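Local coordinates for protein tryptophan synthase alpha-subunit (Pyrococcus furiosus, PDB 1GEQ) that cleaves indoleglycerol phosphate to indole and glyceraldehyde 3-phosphate, as the alpha subunit of the enzyme that completes tryptophan biosynthesis, at residues E132-T144 and I152-L165. Residues are numbered along the deposited sequence; the frame is centred on the assembly and turned at random.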
loop_
_atom_site.group_PDB
_atom_site.type_symbol
_atom_site.label_atom_id
_atom_site.label_comp_id
_atom_site.label_asym_id
_atom_site.label_seq_id
_atom_site.Cartn_x
_atom_site.Cartn_y
_atom_site.Cartn_z
ATOM N N GLU A 132 -13.124 7.724 -13.525
ATOM C CA GLU A 132 -12.976 6.298 -13.779
ATOM C C GLU A 132 -13.460 5.454 -12.605
ATOM O O GLU A 132 -13.430 4.227 -12.656
ATOM C CB GLU A 132 -11.519 5.962 -14.108
ATOM C CG GLU A 132 -11.014 6.600 -15.394
ATOM C CD GLU A 132 -11.925 6.338 -16.588
ATOM O OE1 GLU A 132 -12.420 5.199 -16.731
ATOM O OE2 GLU A 132 -12.141 7.276 -17.386
ATOM N N GLY A 133 -13.908 6.120 -11.547
ATOM C CA GLY A 133 -14.412 5.410 -10.385
ATOM C C GLY A 133 -13.345 4.790 -9.504
ATOM O O GLY A 133 -13.580 3.766 -8.872
ATOM N N ILE A 134 -12.167 5.406 -9.462
ATOM C CA ILE A 134 -11.078 4.899 -8.636
ATOM C C ILE A 134 -10.813 5.847 -7.476
ATOM O O ILE A 134 -10.712 7.058 -7.666
ATOM C CB ILE A 134 -9.777 4.730 -9.460
ATOM C CG1 ILE A 134 -9.939 3.565 -10.440
ATOM C CG2 ILE A 134 -8.585 4.471 -8.525
ATOM C CD1 ILE A 134 -10.087 2.212 -9.753
ATOM N N LYS A 135 -10.712 5.295 -6.272
ATOM C CA LYS A 135 -10.454 6.104 -5.088
ATOM C C LYS A 135 -8.977 6.479 -4.993
ATOM O O LYS A 135 -8.092 5.692 -5.348
ATOM C CB LYS A 135 -10.892 5.356 -3.828
ATOM C CG LYS A 135 -12.405 5.379 -3.601
ATOM C CD LYS A 135 -12.804 4.569 -2.372
ATOM C CE LYS A 135 -14.302 4.692 -2.093
ATOM N NZ LYS A 135 -14.709 3.859 -0.924
ATOM N N THR A 136 -8.712 7.686 -4.506
ATOM C CA THR A 136 -7.343 8.159 -4.401
ATOM C C THR A 136 -6.745 8.009 -3.012
ATOM O O THR A 136 -7.418 8.213 -2.001
ATOM C CB THR A 136 -7.236 9.649 -4.799
ATOM O OG1 THR A 136 -8.110 10.421 -3.967
ATOM C CG2 THR A 136 -7.620 9.847 -6.268
ATOM N N VAL A 137 -5.472 7.637 -2.986
ATOM C CA VAL A 137 -4.724 7.500 -1.746
ATOM C C VAL A 137 -3.483 8.368 -1.943
ATOM O O VAL A 137 -2.785 8.237 -2.948
ATOM C CB VAL A 137 -4.276 6.044 -1.506
ATOM C CG1 VAL A 137 -3.469 5.944 -0.210
ATOM C CG2 VAL A 137 -5.473 5.141 -1.451
ATOM N N PHE A 138 -3.228 9.274 -1.002
ATOM C CA PHE A 138 -2.057 10.139 -1.070
ATOM C C PHE A 138 -1.211 9.918 0.168
ATOM O O PHE A 138 -1.730 9.612 1.240
ATOM C CB PHE A 138 -2.454 11.611 -1.151
ATOM C CG PHE A 138 -3.036 12.001 -2.470
ATOM C CD1 PHE A 138 -4.414 12.040 -2.650
ATOM C CD2 PHE A 138 -2.205 12.319 -3.542
ATOM C CE1 PHE A 138 -4.960 12.394 -3.880
ATOM C CE2 PHE A 138 -2.745 12.677 -4.785
ATOM C CZ PHE A 138 -4.128 12.714 -4.951
ATOM N N LEU A 139 0.095 10.086 0.025
ATOM C CA LEU A 139 0.961 9.879 1.166
ATOM C C LEU A 139 1.498 11.172 1.753
ATOM O O LEU A 139 1.509 12.220 1.107
ATOM C CB LEU A 139 2.109 8.932 0.789
ATOM C CG LEU A 139 3.322 9.421 0.010
ATOM C CD1 LEU A 139 4.267 10.147 0.953
ATOM C CD2 LEU A 139 4.032 8.220 -0.621
ATOM N N ALA A 140 1.904 11.087 3.011
ATOM C CA ALA A 140 2.458 12.226 3.720
ATOM C C ALA A 140 3.578 11.664 4.576
ATOM O O ALA A 140 3.442 10.596 5.171
ATOM C CB ALA A 140 1.380 12.894 4.597
ATOM N N ALA A 141 4.700 12.379 4.600
ATOM C CA ALA A 141 5.870 11.977 5.366
ATOM C C ALA A 141 5.984 12.941 6.540
ATOM O O ALA A 141 5.235 13.913 6.619
ATOM C CB ALA A 141 7.125 12.058 4.488
ATOM N N PRO A 142 6.918 12.686 7.465
ATOM C CA PRO A 142 7.092 13.564 8.629
ATOM C C PRO A 142 7.411 15.049 8.346
ATOM O O PRO A 142 7.212 15.903 9.221
ATOM C CB PRO A 142 8.195 12.860 9.414
ATOM C CG PRO A 142 7.933 11.415 9.124
ATOM C CD PRO A 142 7.701 11.447 7.628
ATOM N N ASN A 143 7.900 15.364 7.148
ATOM C CA ASN A 143 8.221 16.755 6.832
ATOM C C ASN A 143 7.058 17.454 6.136
ATOM O O ASN A 143 7.195 18.559 5.622
ATOM C CB ASN A 143 9.490 16.844 5.972
ATOM C CG ASN A 143 9.317 16.230 4.602
ATOM O OD1 ASN A 143 8.632 15.218 4.448
ATOM N ND2 ASN A 143 9.961 16.822 3.596
ATOM N N THR A 144 5.905 16.794 6.111
ATOM C CA THR A 144 4.712 17.374 5.506
ATOM C C THR A 144 4.102 18.339 6.531
ATOM O O THR A 144 3.787 17.936 7.639
ATOM C CB THR A 144 3.662 16.285 5.180
ATOM O OG1 THR A 144 4.212 15.347 4.242
ATOM C CG2 THR A 144 2.397 16.926 4.606
ATOM N N ILE A 152 -3.984 17.689 1.018
ATOM C CA ILE A 152 -3.978 16.270 0.676
ATOM C C ILE A 152 -5.284 15.611 1.111
ATOM O O ILE A 152 -5.880 14.848 0.352
ATOM C CB ILE A 152 -2.798 15.547 1.357
ATOM C CG1 ILE A 152 -1.501 15.949 0.659
ATOM C CG2 ILE A 152 -2.991 14.036 1.307
ATOM C CD1 ILE A 152 -0.259 15.616 1.459
ATOM N N ASP A 153 -5.720 15.890 2.338
ATOM C CA ASP A 153 -6.963 15.317 2.842
ATOM C C ASP A 153 -8.151 15.693 1.948
ATOM O O ASP A 153 -9.035 14.870 1.715
ATOM C CB ASP A 153 -7.231 15.782 4.283
ATOM C CG ASP A 153 -8.433 15.073 4.914
ATOM O OD1 ASP A 153 -9.379 15.763 5.355
ATOM O OD2 ASP A 153 -8.425 13.825 4.965
ATOM N N ASP A 154 -8.172 16.928 1.446
ATOM C CA ASP A 154 -9.272 17.372 0.586
ATOM C C ASP A 154 -9.306 16.679 -0.776
ATOM O O ASP A 154 -10.368 16.559 -1.381
ATOM C CB ASP A 154 -9.227 18.885 0.353
ATOM C CG ASP A 154 -9.576 19.688 1.597
ATOM O OD1 ASP A 154 -10.296 19.166 2.472
ATOM O OD2 ASP A 154 -9.137 20.848 1.685
ATOM N N MET A 155 -8.158 16.230 -1.267
ATOM C CA MET A 155 -8.124 15.557 -2.562
ATOM C C MET A 155 -8.276 14.046 -2.406
ATOM O O MET A 155 -8.479 13.333 -3.385
ATOM C CB MET A 155 -6.803 15.838 -3.284
ATOM C CG MET A 155 -6.519 17.294 -3.569
ATOM S SD MET A 155 -5.061 17.436 -4.613
ATOM C CE MET A 155 -3.774 16.819 -3.508
ATOM N N THR A 156 -8.172 13.562 -1.175
ATOM C CA THR A 156 -8.258 12.128 -0.920
ATOM C C THR A 156 -9.672 11.567 -0.818
ATOM O O THR A 156 -10.496 12.083 -0.066
ATOM C CB THR A 156 -7.515 11.769 0.382
ATOM O OG1 THR A 156 -6.126 12.109 0.251
ATOM C CG2 THR A 156 -7.677 10.285 0.685
ATOM N N THR A 157 -9.938 10.493 -1.564
ATOM C CA THR A 157 -11.244 9.851 -1.512
ATOM C C THR A 157 -11.130 8.438 -0.931
ATOM O O THR A 157 -12.140 7.818 -0.595
ATOM C CB THR A 157 -11.934 9.796 -2.918
ATOM O OG1 THR A 157 -11.119 9.067 -3.843
ATOM C CG2 THR A 157 -12.161 11.217 -3.463
ATOM N N GLY A 158 -9.898 7.934 -0.805
ATOM C CA GLY A 158 -9.684 6.602 -0.252
ATOM C C GLY A 158 -9.271 6.687 1.212
ATOM O O GLY A 158 -10.075 6.415 2.106
ATOM N N PHE A 159 -8.004 7.023 1.450
ATOM C CA PHE A 159 -7.479 7.228 2.801
ATOM C C PHE A 159 -6.122 7.902 2.678
ATOM O O PHE A 159 -5.525 7.913 1.605
ATOM C CB PHE A 159 -7.383 5.911 3.604
ATOM C CG PHE A 159 -6.436 4.891 3.026
ATOM C CD1 PHE A 159 -5.101 4.867 3.418
ATOM C CD2 PHE A 159 -6.888 3.933 2.116
ATOM C CE1 PHE A 159 -4.221 3.914 2.918
ATOM C CE2 PHE A 159 -6.008 2.965 1.600
ATOM C CZ PHE A 159 -4.669 2.958 2.006
ATOM N N VAL A 160 -5.661 8.504 3.765
ATOM C CA VAL A 160 -4.375 9.173 3.775
ATOM C C VAL A 160 -3.341 8.189 4.306
ATOM O O VAL A 160 -3.527 7.588 5.364
ATOM C CB VAL A 160 -4.413 10.429 4.673
ATOM C CG1 VAL A 160 -3.029 11.039 4.774
ATOM C CG2 VAL A 160 -5.404 11.443 4.089
ATOM N N TYR A 161 -2.253 8.024 3.567
ATOM C CA TYR A 161 -1.220 7.087 3.979
ATOM C C TYR A 161 -0.002 7.821 4.549
ATOM O O TYR A 161 0.688 8.545 3.844
ATOM C CB TYR A 161 -0.836 6.214 2.778
ATOM C CG TYR A 161 0.188 5.131 3.046
ATOM C CD1 TYR A 161 0.237 4.467 4.270
ATOM C CD2 TYR A 161 1.070 4.724 2.045
ATOM C CE1 TYR A 161 1.141 3.418 4.486
ATOM C CE2 TYR A 161 1.972 3.675 2.252
ATOM C CZ TYR A 161 1.998 3.034 3.472
ATOM O OH TYR A 161 2.906 2.022 3.674
ATOM N N LEU A 162 0.232 7.633 5.842
ATOM C CA LEU A 162 1.356 8.268 6.528
ATOM C C LEU A 162 2.544 7.308 6.512
ATOM O O LEU A 162 2.412 6.141 6.881
ATOM C CB LEU A 162 0.990 8.580 7.985
ATOM C CG LEU A 162 -0.283 9.397 8.238
ATOM C CD1 LEU A 162 -0.361 9.777 9.723
ATOM C CD2 LEU A 162 -0.278 10.626 7.377
ATOM N N VAL A 163 3.706 7.798 6.091
ATOM C CA VAL A 163 4.886 6.945 6.047
ATOM C C VAL A 163 6.056 7.592 6.784
ATOM O O VAL A 163 6.030 8.790 7.079
ATOM C CB VAL A 163 5.323 6.652 4.587
ATOM C CG1 VAL A 163 4.245 5.851 3.864
ATOM C CG2 VAL A 163 5.602 7.964 3.852
ATOM N N SER A 164 7.079 6.797 7.077
ATOM C CA SER A 164 8.259 7.298 7.776
ATOM C C SER A 164 9.290 7.755 6.738
ATOM O O SER A 164 9.317 7.238 5.622
ATOM C CB SER A 164 8.837 6.184 8.653
ATOM O OG SER A 164 9.464 6.717 9.802
ATOM N N LEU A 165 10.149 8.708 7.113
ATOM C CA LEU A 165 11.151 9.232 6.183
ATOM C C LEU A 165 11.848 8.174 5.330
ATOM O O LEU A 165 12.000 8.360 4.124
ATOM C CB LEU A 165 12.190 10.072 6.937
ATOM C CG LEU A 165 11.725 11.496 7.270
ATOM C CD1 LEU A 165 12.699 12.158 8.230
ATOM C CD2 LEU A 165 11.587 12.301 5.991
HETATM O O HOH W 1 -11.756 9.310 -6.573
#
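Strands 135-140 and 159-163 are parallel neighbours in the closed eight-stranded TIM barrel, joined through helix 146-155 as a beta-alpha-beta unit. Backbone bonds zip their C-terminal halves: Tyr161 N to Phe138 O (2.9 Å), Ala140 N to Tyr161 O, and Val163 N to Ala140 O. At the N-terminal end two threonines grip each other's backbone. Thr157 OG1 accepts the N-H of Thr136 (N to OG1 2.9 Å, 166°), while Thr136 OG1 accepts the N-H of Thr157 and donates to Met155 O at the helix end (3.0 Å), in the carbonyl plane on a lone pair. Thr136 OG1 stands between its own backbone N and carbonyl carbon (chi1 57°), which lets it bond to both Thr157 N and Met155 O. A water links Thr157 OG1 to Ile134 O.

On the barrel-interior face, Val137 lies over one face of the Phe159 ring, CG1 4.0 Å from the centroid, a CH-pi contact. On the helix-facing side, Phe138 is wedged under the last turn of helix 146-155: Ile152 CG2 presses on its CB (3.5 Å), Met155 CE covers one ring face, and Thr156 OG1, bonded to Ile152 O, sits at the ring edge.

Farther along the strands, Tyr161 comes close to the active-site Glu36. Strand 111-114 continues the sheet beyond 135-140, strand 194-197 beyond 159-163; helix 122-132 touches Phe138 and Met155, and helix 177-189 packs on Leu162.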